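Local coordinates for protein interacting with Hsp90 1 (Saccharomyces cerevisiae, PDB 4CGU) that takes part in pre-rRNA processing and is required for the interaction of NOP58 with snoRNA, the part described here being its C-terminal CS domain, at residues V83-F88 / Y93-L98; N120-N125 / I143-I148; K107-S112 / K150-Y155; P79-K84 / G126-P131. All coordinates share one frame; numbering follows the deposited sequence. Where two conformers were deposited one is given.

Contact 1 (V83-F88 / Y93-L98)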
# COMPACT_ATOMS: atom_id res chain seq x y z
N VAL B 83 23.64 7.85 -1.86
CA VAL B 83 22.44 7.92 -1.04
C VAL B 83 22.66 8.77 0.20
O VAL B 83 23.69 8.69 0.87
CB VAL B 83 22.02 6.50 -0.60
CG1 VAL B 83 20.69 6.55 0.14
CG2 VAL B 83 21.95 5.58 -1.81
N LYS B 84 21.67 9.61 0.50
CA LYS B 84 21.64 10.34 1.76
C LYS B 84 20.32 10.03 2.45
O LYS B 84 19.32 9.78 1.80
CB LYS B 84 21.74 11.84 1.53
CG LYS B 84 23.04 12.30 0.91
CD LYS B 84 23.03 13.81 0.72
CE LYS B 84 24.35 14.32 0.17
NZ LYS B 84 24.31 15.78 -0.06
N MSE B 85 20.33 10.04 3.77
CA MSE B 85 19.12 9.81 4.53
C MSE B 85 19.01 10.87 5.61
O MSE B 85 20.02 11.31 6.16
CB MSE B 85 19.11 8.39 5.11
CG MSE B 85 19.03 7.32 4.02
SE MSE B 85 19.26 5.48 4.62
CE MSE B 85 17.53 5.20 5.41
N LYS B 86 17.79 11.30 5.90
CA LYS B 86 17.55 12.32 6.91
C LYS B 86 16.26 12.01 7.66
O LYS B 86 15.25 11.66 7.05
CB LYS B 86 17.45 13.70 6.26
CG LYS B 86 17.22 14.83 7.24
CD LYS B 86 17.16 16.17 6.53
CE LYS B 86 16.77 17.30 7.48
NZ LYS B 86 16.46 18.57 6.74
N ARG B 87 16.31 12.12 8.98
CA ARG B 87 15.15 11.83 9.83
C ARG B 87 14.39 13.09 10.19
O ARG B 87 14.95 14.18 10.22
CB ARG B 87 15.58 11.09 11.10
CG ARG B 87 16.04 9.66 10.86
CD ARG B 87 14.88 8.75 10.49
NE ARG B 87 14.07 8.40 11.65
CZ ARG B 87 14.30 7.34 12.43
NH1 ARG B 87 15.31 6.52 12.18
NH2 ARG B 87 13.51 7.12 13.48
N PHE B 88 13.10 12.93 10.47
CA PHE B 88 12.23 14.07 10.77
C PHE B 88 11.37 13.77 11.99
O PHE B 88 11.00 12.63 12.24
CB PHE B 88 11.32 14.37 9.57
CG PHE B 88 12.05 14.92 8.37
CD1 PHE B 88 12.63 14.07 7.44
CD2 PHE B 88 12.13 16.29 8.16
CE1 PHE B 88 13.29 14.58 6.34
CE2 PHE B 88 12.78 16.80 7.06
CZ PHE B 88 13.37 15.94 6.15
N TYR B 93 5.97 12.40 7.46
CA TYR B 93 6.93 11.33 7.23
C TYR B 93 8.01 11.37 8.31
O TYR B 93 8.18 12.39 8.96
CB TYR B 93 7.56 11.48 5.84
CG TYR B 93 7.91 12.91 5.50
CD1 TYR B 93 9.09 13.48 5.95
CD2 TYR B 93 7.05 13.69 4.73
CE1 TYR B 93 9.41 14.79 5.64
CE2 TYR B 93 7.37 15.00 4.41
CZ TYR B 93 8.56 15.54 4.88
OH TYR B 93 8.89 16.84 4.57
N LYS B 94 8.71 10.26 8.49
CA LYS B 94 9.78 10.18 9.48
C LYS B 94 11.14 10.22 8.80
O LYS B 94 12.13 10.62 9.41
CB LYS B 94 9.67 8.87 10.26
CG LYS B 94 8.36 8.67 11.00
CD LYS B 94 8.14 9.76 12.02
CE LYS B 94 6.84 9.54 12.79
NZ LYS B 94 6.57 10.66 13.74
N LEU B 95 11.18 9.81 7.54
CA LEU B 95 12.44 9.59 6.86
C LEU B 95 12.39 10.12 5.43
O LEU B 95 11.41 9.90 4.71
CB LEU B 95 12.76 8.10 6.84
CG LEU B 95 14.00 7.66 6.05
CD1 LEU B 95 15.28 8.11 6.74
CD2 LEU B 95 13.98 6.16 5.82
N ARG B 96 13.45 10.81 5.03
CA ARG B 96 13.66 11.15 3.63
C ARG B 96 14.95 10.52 3.11
O ARG B 96 16.00 10.62 3.73
CB ARG B 96 13.71 12.66 3.42
CG ARG B 96 13.97 13.04 1.97
CD ARG B 96 14.30 14.51 1.82
NE ARG B 96 15.64 14.83 2.31
CZ ARG B 96 16.04 16.05 2.63
NH1 ARG B 96 15.20 17.07 2.52
NH2 ARG B 96 17.28 16.27 3.07
N ILE B 97 14.85 9.87 1.95
CA ILE B 97 16.01 9.29 1.28
C ILE B 97 16.23 10.02 -0.04
O ILE B 97 15.30 10.17 -0.82
CB ILE B 97 15.77 7.81 0.96
CG1 ILE B 97 15.27 7.08 2.22
CG2 ILE B 97 17.03 7.16 0.40
CD1 ILE B 97 14.73 5.70 1.94
N LEU B 98 17.46 10.48 -0.26
CA LEU B 98 17.86 11.07 -1.53
C LEU B 98 18.79 10.12 -2.27
O LEU B 98 19.83 9.72 -1.74
CB LEU B 98 18.61 12.39 -1.32
CG LEU B 98 17.89 13.50 -0.55
CD1 LEU B 98 18.66 14.81 -0.66
CD2 LEU B 98 16.49 13.67 -1.08

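Contact 2 (N120-N125 / I143-I148)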
# COMPACT_ATOMS: atom_id res chain seq x y z
N ASN B 120 11.80 -5.51 5.25
CA ASN B 120 11.74 -4.06 5.42
C ASN B 120 12.83 -3.38 4.59
O ASN B 120 13.55 -2.50 5.06
CB ASN B 120 11.82 -3.68 6.90
CG ASN B 120 11.47 -2.22 7.15
OD1 ASN B 120 10.61 -1.65 6.47
ND2 ASN B 120 12.15 -1.60 8.10
N ILE B 121 12.95 -3.81 3.34
CA ILE B 121 13.92 -3.25 2.41
C ILE B 121 13.21 -2.67 1.18
O ILE B 121 12.36 -3.33 0.58
CB ILE B 121 14.92 -4.31 1.90
CG1 ILE B 121 15.82 -4.80 3.03
CG2 ILE B 121 15.76 -3.76 0.75
CD1 ILE B 121 16.82 -5.86 2.58
N LEU B 122 13.56 -1.44 0.83
CA LEU B 122 13.07 -0.83 -0.39
C LEU B 122 14.09 -1.00 -1.50
O LEU B 122 15.13 -0.35 -1.50
CB LEU B 122 12.78 0.66 -0.16
CG LEU B 122 12.27 1.40 -1.39
CD1 LEU B 122 10.96 0.81 -1.89
CD2 LEU B 122 12.11 2.88 -1.09
N TYR B 123 13.80 -1.88 -2.44
CA TYR B 123 14.66 -2.09 -3.59
C TYR B 123 14.37 -1.01 -4.61
O TYR B 123 13.21 -0.67 -4.83
CB TYR B 123 14.43 -3.48 -4.18
CG TYR B 123 14.89 -4.57 -3.23
CD1 TYR B 123 16.21 -5.01 -3.23
CD2 TYR B 123 14.00 -5.14 -2.32
CE1 TYR B 123 16.63 -6.00 -2.36
CE2 TYR B 123 14.41 -6.13 -1.45
CZ TYR B 123 15.73 -6.56 -1.47
OH TYR B 123 16.13 -7.54 -0.59
N ILE B 124 15.42 -0.45 -5.19
CA ILE B 124 15.28 0.65 -6.15
C ILE B 124 15.44 0.14 -7.57
O ILE B 124 14.59 0.37 -8.43
CB ILE B 124 16.28 1.78 -5.85
CG1 ILE B 124 16.03 2.34 -4.45
CG2 ILE B 124 16.18 2.89 -6.90
CD1 ILE B 124 14.64 2.95 -4.25
N ASN B 125 16.55 -0.56 -7.81
CA ASN B 125 16.73 -1.33 -9.04
C ASN B 125 17.71 -2.47 -8.81
O ASN B 125 17.95 -2.86 -7.67
CB ASN B 125 17.15 -0.45 -10.23
CG ASN B 125 18.37 0.41 -9.95
OD1 ASN B 125 19.26 0.04 -9.18
ND2 ASN B 125 18.41 1.58 -10.58
N ILE B 143 4.59 5.25 1.20
CA ILE B 143 5.91 5.49 0.64
C ILE B 143 5.78 6.35 -0.60
O ILE B 143 5.26 5.91 -1.62
CB ILE B 143 6.63 4.18 0.28
CG1 ILE B 143 6.75 3.28 1.52
CG2 ILE B 143 8.01 4.47 -0.34
CD1 ILE B 143 7.36 1.92 1.24
N LYS B 144 6.24 7.60 -0.51
CA LYS B 144 6.14 8.53 -1.63
C LYS B 144 7.49 8.66 -2.32
O LYS B 144 8.48 9.02 -1.69
CB LYS B 144 5.66 9.90 -1.15
CG LYS B 144 4.30 9.88 -0.48
CD LYS B 144 3.24 9.34 -1.43
CE LYS B 144 1.95 8.99 -0.69
NZ LYS B 144 1.44 7.65 -1.12
N ILE B 145 7.51 8.38 -3.62
CA ILE B 145 8.74 8.48 -4.40
C ILE B 145 8.58 9.45 -5.57
O ILE B 145 7.76 9.23 -6.47
CB ILE B 145 9.16 7.11 -4.96
CG1 ILE B 145 9.34 6.10 -3.82
CG2 ILE B 145 10.45 7.24 -5.76
CD1 ILE B 145 9.80 4.73 -4.29
N PHE B 146 9.37 10.52 -5.56
CA PHE B 146 9.38 11.51 -6.63
C PHE B 146 10.69 11.46 -7.39
O PHE B 146 11.76 11.32 -6.80
CB PHE B 146 9.20 12.92 -6.06
CG PHE B 146 7.96 13.09 -5.24
CD1 PHE B 146 6.74 13.35 -5.84
CD2 PHE B 146 8.02 13.00 -3.86
CE1 PHE B 146 5.60 13.51 -5.07
CE2 PHE B 146 6.88 13.16 -3.09
CZ PHE B 146 5.67 13.42 -3.70
N HIS B 147 10.62 11.59 -8.70
CA HIS B 147 11.84 11.61 -9.50
C HIS B 147 11.95 12.93 -10.25
O HIS B 147 11.05 13.31 -11.00
CB HIS B 147 11.86 10.43 -10.47
CG HIS B 147 13.06 10.39 -11.36
ND1 HIS B 147 12.97 10.24 -12.73
CD2 HIS B 147 14.38 10.48 -11.08
CE1 HIS B 147 14.18 10.23 -13.25
NE2 HIS B 147 15.06 10.38 -12.27
N ILE B 148 13.04 13.65 -10.01
CA ILE B 148 13.36 14.84 -10.78
C ILE B 148 14.49 14.53 -11.76
O ILE B 148 15.66 14.36 -11.37
CB ILE B 148 13.68 16.05 -9.89
CG1 ILE B 148 12.58 16.23 -8.84
CG2 ILE B 148 13.82 17.31 -10.74
CD1 ILE B 148 12.68 17.51 -8.04

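Contact 3 (K107-S112 / K150-Y155)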
# COMPACT_ATOMS: atom_id res chain seq x y z
N LYS B 107 23.51 7.82 -19.27
CA LYS B 107 22.34 6.95 -19.45
C LYS B 107 21.14 7.38 -18.61
O LYS B 107 21.30 7.73 -17.44
CB LYS B 107 22.65 5.47 -19.21
CG LYS B 107 23.70 4.87 -20.12
CD LYS B 107 23.91 3.40 -19.81
CE LYS B 107 22.62 2.62 -19.98
NZ LYS B 107 22.17 2.63 -21.40
N PRO B 108 19.94 7.36 -19.20
CA PRO B 108 18.71 7.63 -18.46
C PRO B 108 18.49 6.59 -17.37
O PRO B 108 18.81 5.42 -17.57
CB PRO B 108 17.62 7.54 -19.54
CG PRO B 108 18.23 6.73 -20.64
CD PRO B 108 19.68 7.10 -20.63
N ASP B 109 17.96 7.02 -16.23
CA ASP B 109 17.74 6.13 -15.10
C ASP B 109 16.42 5.37 -15.19
O ASP B 109 15.35 5.97 -15.27
CB ASP B 109 17.78 6.93 -13.79
CG ASP B 109 19.19 7.18 -13.29
OD1 ASP B 109 19.95 6.20 -13.16
OD2 ASP B 109 19.53 8.35 -13.03
N ARG B 110 16.52 4.04 -15.17
CA ARG B 110 15.33 3.19 -15.09
C ARG B 110 15.11 2.78 -13.64
O ARG B 110 16.02 2.28 -12.98
CB ARG B 110 15.49 1.96 -15.99
N PHE B 111 13.89 2.99 -13.14
CA PHE B 111 13.57 2.73 -11.74
C PHE B 111 12.27 1.95 -11.61
O PHE B 111 11.20 2.45 -11.98
CB PHE B 111 13.41 4.04 -10.97
CG PHE B 111 14.70 4.78 -10.75
CD1 PHE B 111 15.83 4.12 -10.31
CD2 PHE B 111 14.76 6.15 -10.95
CE1 PHE B 111 17.01 4.81 -10.10
CE2 PHE B 111 15.93 6.84 -10.74
CZ PHE B 111 17.06 6.17 -10.31
N SER B 112 12.34 0.74 -11.07
CA SER B 112 11.14 -0.03 -10.76
C SER B 112 11.18 -0.48 -9.30
O SER B 112 11.39 -1.66 -9.01
CB SER B 112 11.01 -1.23 -11.69
OG SER B 112 9.92 -2.06 -11.32
N LYS B 150 15.92 16.16 -14.37
CA LYS B 150 16.96 17.16 -14.57
C LYS B 150 18.07 17.02 -13.54
O LYS B 150 19.25 17.15 -13.85
CB LYS B 150 16.37 18.57 -14.52
CG LYS B 150 17.40 19.68 -14.53
CD LYS B 150 16.76 21.04 -14.71
CE LYS B 150 17.82 22.12 -14.82
NZ LYS B 150 17.22 23.46 -15.11
N GLU B 151 17.68 16.74 -12.30
CA GLU B 151 18.65 16.56 -11.23
C GLU B 151 19.11 15.12 -11.12
O GLU B 151 20.03 14.82 -10.37
CB GLU B 151 18.06 17.02 -9.89
CG GLU B 151 17.78 18.51 -9.85
CD GLU B 151 18.95 19.33 -10.37
OE1 GLU B 151 20.11 19.03 -10.01
OE2 GLU B 151 18.71 20.29 -11.14
N ARG B 152 18.47 14.25 -11.89
CA ARG B 152 18.66 12.81 -11.77
C ARG B 152 18.60 12.41 -10.31
O ARG B 152 19.51 11.76 -9.79
CB ARG B 152 19.97 12.36 -12.43
CG ARG B 152 19.96 12.46 -13.95
CD ARG B 152 21.25 11.94 -14.55
NE ARG B 152 22.40 12.64 -13.99
CZ ARG B 152 23.66 12.26 -14.17
NH1 ARG B 152 23.93 11.19 -14.91
NH2 ARG B 152 24.65 12.96 -13.62
N THR B 153 17.54 12.83 -9.64
CA THR B 153 17.44 12.59 -8.21
C THR B 153 16.10 11.95 -7.85
O THR B 153 15.05 12.38 -8.34
CB THR B 153 17.65 13.89 -7.40
OG1 THR B 153 18.95 14.42 -7.67
CG2 THR B 153 17.53 13.63 -5.91
N LEU B 154 16.16 10.90 -7.05
CA LEU B 154 14.98 10.31 -6.42
C LEU B 154 14.85 10.85 -5.01
O LEU B 154 15.82 10.84 -4.25
CB LEU B 154 15.11 8.79 -6.35
CG LEU B 154 14.76 7.90 -7.54
CD1 LEU B 154 14.87 6.43 -7.13
CD2 LEU B 154 13.37 8.21 -8.09
N TYR B 155 13.65 11.32 -4.67
CA TYR B 155 13.29 11.76 -3.33
C TYR B 155 12.26 10.78 -2.78
O TYR B 155 11.18 10.64 -3.35
CB TYR B 155 12.64 13.14 -3.37
CG TYR B 155 13.54 14.26 -3.84
CD1 TYR B 155 13.78 14.47 -5.19
CD2 TYR B 155 14.13 15.13 -2.92
CE1 TYR B 155 14.61 15.50 -5.62
CE2 TYR B 155 14.96 16.16 -3.34
CZ TYR B 155 15.19 16.34 -4.68
OH TYR B 155 16.01 17.37 -5.09

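Contact 4 (P79-K84 / G126-P131)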
# COMPACT_ATOMS: atom_id res chain seq x y z
N PRO B 79 25.58 3.99 -14.08
CA PRO B 79 25.20 5.02 -13.10
C PRO B 79 26.04 4.93 -11.83
O PRO B 79 26.47 3.85 -11.44
CB PRO B 79 23.73 4.67 -12.79
CG PRO B 79 23.63 3.21 -13.06
CD PRO B 79 24.54 2.96 -14.23
N GLU B 80 26.27 6.07 -11.20
CA GLU B 80 26.98 6.12 -9.94
C GLU B 80 26.06 6.74 -8.90
O GLU B 80 26.00 7.96 -8.75
CB GLU B 80 28.25 6.96 -10.09
CG GLU B 80 29.09 7.05 -8.83
CD GLU B 80 30.36 7.85 -9.04
OE1 GLU B 80 30.63 8.23 -10.20
OE2 GLU B 80 31.09 8.08 -8.06
N TYR B 81 25.33 5.89 -8.17
CA TYR B 81 24.37 6.37 -7.18
C TYR B 81 25.02 6.67 -5.84
O TYR B 81 25.87 5.92 -5.37
CB TYR B 81 23.24 5.37 -6.98
CG TYR B 81 22.46 5.05 -8.24
CD1 TYR B 81 21.69 6.02 -8.88
CD2 TYR B 81 22.47 3.77 -8.79
CE1 TYR B 81 20.97 5.73 -10.03
CE2 TYR B 81 21.76 3.47 -9.93
CZ TYR B 81 21.01 4.45 -10.55
OH TYR B 81 20.30 4.14 -11.69
N GLU B 82 24.58 7.76 -5.23
CA GLU B 82 24.96 8.09 -3.86
C GLU B 82 23.70 8.39 -3.07
O GLU B 82 22.79 9.08 -3.56
CB GLU B 82 25.93 9.27 -3.83
CG GLU B 82 27.32 8.90 -4.34
CD GLU B 82 28.30 10.04 -4.25
OE1 GLU B 82 27.94 11.10 -3.70
OE2 GLU B 82 29.44 9.88 -4.73
N VAL B 83 23.64 7.85 -1.86
CA VAL B 83 22.44 7.92 -1.04
C VAL B 83 22.66 8.77 0.20
O VAL B 83 23.69 8.69 0.87
CB VAL B 83 22.02 6.50 -0.60
CG1 VAL B 83 20.69 6.55 0.14
CG2 VAL B 83 21.95 5.58 -1.81
N LYS B 84 21.67 9.61 0.50
CA LYS B 84 21.64 10.34 1.76
C LYS B 84 20.32 10.03 2.45
O LYS B 84 19.32 9.78 1.80
CB LYS B 84 21.74 11.84 1.53
CG LYS B 84 23.04 12.30 0.91
CD LYS B 84 23.03 13.81 0.72
CE LYS B 84 24.35 14.32 0.17
NZ LYS B 84 24.31 15.78 -0.06
N GLY B 126 18.25 -3.01 -9.90
CA GLY B 126 19.18 -4.13 -9.81
C GLY B 126 20.39 -3.82 -8.95
O GLY B 126 20.86 -4.66 -8.18
N LYS B 127 20.88 -2.59 -9.06
CA LYS B 127 22.05 -2.16 -8.31
C LYS B 127 21.74 -1.85 -6.85
O LYS B 127 22.47 -2.26 -5.96
CB LYS B 127 22.66 -0.92 -8.97
N LEU B 128 20.63 -1.15 -6.62
CA LEU B 128 20.46 -0.42 -5.36
C LEU B 128 19.30 -0.88 -4.47
O LEU B 128 18.20 -1.13 -4.94
CB LEU B 128 20.34 1.07 -5.67
CG LEU B 128 20.51 2.07 -4.53
CD1 LEU B 128 21.72 1.74 -3.68
CD2 LEU B 128 20.66 3.46 -5.12
N SER B 129 19.57 -0.97 -3.17
CA SER B 129 18.55 -1.29 -2.18
C SER B 129 18.77 -0.50 -0.90
O SER B 129 19.90 -0.36 -0.43
CB SER B 129 18.55 -2.79 -1.87
OG SER B 129 19.68 -3.14 -1.09
N ILE B 130 17.68 0.03 -0.35
CA ILE B 130 17.74 0.80 0.88
C ILE B 130 16.99 0.06 1.97
O ILE B 130 15.75 0.08 1.99
CB ILE B 130 17.06 2.17 0.72
CG1 ILE B 130 17.33 2.76 -0.67
CG2 ILE B 130 17.49 3.13 1.83
CD1 ILE B 130 18.73 3.26 -0.85
N PRO B 131 17.72 -0.61 2.86
CA PRO B 131 17.05 -1.14 4.05
C PRO B 131 16.50 0.04 4.83
O PRO B 131 17.15 1.08 4.87
CB PRO B 131 18.18 -1.81 4.82
CG PRO B 131 19.21 -2.12 3.79
CD PRO B 131 19.14 -1.00 2.80

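Contact 1 (V83-F88 / Y93-L98)
F88 and Y93 meet near the turn of the hairpin formed by strands 81-87 and 95-101. They form a T-shaped pair, with the edge of Y93 toward the face of F88 and the planes at 88°. Y93 CE1 stands over the centre of the F88 ring, 3.8 Å from F88 CD1. The rim of the same ring abuts R96, with F88 CE1 3.5 Å from R96 CB. R96 runs out with CG anti to the backbone N (chi1 178°) and bends at chi3 (73°), which brings one face of its guanidinium to F88 CZ. An alanine in place of F88 would probably leave the Y93 edge without its ring face and open a gap beside R96 CB. Next to the ring, R96 N reaches K86 O at 2.8 Å, almost straight. The backbone ladder holds as far as K84 and L98. The looser side is that of the exposed chains of K84, M85 (selenomethionine) and R87, though M85 CE touches L95 CD2 at 3.7 Å and R87 forms a salt bridge with D135. K86, Y93 and R96 hydrogen-bond the backbone of another protein's chain. Strand 95-101 pairs onward with strand 153-157, where the backbones of I97 and I156 are hydrogen-bonded. M85 and I97 also pack on I130 of strand 129-131.

Contact 2 (N120-N125 / I143-I148)
L122 points one methyl at I143 and I145, and this makes the whole contact. L122 lies on strand 121-123 of the small sheet. The two isoleucines belong to the segment 143-148, which carries an outer strand of the larger sheet in this chain. The backbones stay well apart: the nearest CA atoms, those of L122 and I143, are 9.6 Å from each other. The L122 side chain bridges this gap in steps. Its CB aims at the other segment but is still 6.1 Å from I143 CG2. CG is set anti to the backbone N (chi1 179°), which carries the branch deeper. L122 CG is then 5.1 Å from I145 CD1, close but not touching. L122 CD1 ends 4.7 Å from I145 CD1. L122 CD2 makes the real contacts, 4.4 Å from I145 CD1 and 4.5 Å from I143 CG2. I145 CD1 and I143 CG2 are themselves 4.3 Å apart, so CD2 meets a pair of neighbours. L122 CD2 also has I124 CD1 at 4.0 Å on its own segment. I124 in turn packs on L154 and I156, and L122 bonds I130 through its backbone. The strand 144-148, through I145, F146 and H147, pairs in a parallel beta ladder with a strand of another protein's chain, so the sheet runs on across that interface. All three touching residues are buried. The contact is purely aliphatic: it depends on shape and on exclusion of water, and the rather long distances mark it as light packing between the two sheets of the CS-domain beta-sandwich.

Contact 3 (K107-S112 / K150-Y155)
F111 and L154 make the main apolar contact, a CH-pi interaction. The leucine and the ring reach out to meet each other. L154 CD1 stands over the centre of the ring, 3.7 Å from the F111 centroid and only 6° off the ring normal. L154 CG also lies over this face, nearer the rim, 3.6 Å from F111 CE2. The first torsion of F111 (chi1 -71°, CG anti to the carbonyl carbon) sends the ring toward strand 153-157, and chi2 (-45°) turns its face to the leucine. H147 meets this ring edge-to-face. An alanine here would remove the ring and is likely to open a gap over L154 and leave H147 without its aromatic partner. The polar part is looser. D109 OD2 is 4.1 Å from R152 CB, but the opposite charges do not touch, and D109 OD2 to R152 NE is 5.3 Å. Each has other partners: D109 bonds Y81 and N101, and R152 NH1 bonds the backbone O of A103. Within 150-155, T153 OG1 donates to E151 O at 2.9 Å, from well above the carbonyl plane. The backbone turns here too. R152 and T153 both face I148 in a G1 beta bulge, and R152 takes the left-handed conformation usual for the first bulge residue. This bulge closes the hairpin of strands 144-148 and 153-157. The loop carrying F111 packs on L154 of the second strand of that hairpin, in the CS-domain beta-sandwich.

Contact 4 (P79-K84 / G126-P131)
The backbones of Y81 and V83 face those of L128 and I130 at a distance, with CA atoms 8.0 Å apart for Y81 and L128 and 8.7 Å for V83 and I130. This is the spacing of two sheets packed through their side chains, as in the beta-sandwich of CS domains. Strand 81-87 borders the larger sheet, and strand 129-131 borders the smaller one. Y81, V83, L128 and I130 all point across the gap. L128 works through a single methyl. Its CG is anti to the backbone N (chi1 -165°), and its CD2 lies 3.7 Å from Y81 CB. The same L128 CD2 is 3.9 Å from Y81 CG, so it sits at the root of the aromatic side chain and approaches the ring obliquely. Farther out, the Y81 hydroxyl, besides its bond to D109, bonds N125 weakly. The backbone N of L128 is hydrogen-bonded to N125 OD1. V83 and L128 pass alongside each other, running opposite ways, whereas V83 and I130 meet tip to tip. L128 also packs on I99 of strand 95-101. Strand 129-131 and the loop leading into it therefore rest on two strands of the larger sheet. V83 uses both its methyls: V83 CG1 is 4.0 Å from I130 CD1, and V83 CG2 lies 4.1 Å from that atom and 4.1 Å from L128 CD2.

How the contacts relate
Contact 2 is the buried one, its centre about 4 Å from the centre of the chain. Contacts 1, 3 and 4 are partly buried. Contact 1 lies within one sheet and is built on backbone hydrogen bonds, with K86, Y93 and R96 bonded to another protein's chain. Contacts 2 and 4 join the two sheets through apolar side chains, purely aliphatic in contact 2 and including the Y81 ring in contact 4. A backbone hydrogen bond links these two. Contact 3 sets a loop against the larger sheet by ring packing. Contacts 1 and 4 share strand 81-87 and touch through apolar side chains. Contacts 3 and 4 meet at a polar spot. Contacts 2 and 3 share the hairpin of strands 144-148 and 153-157.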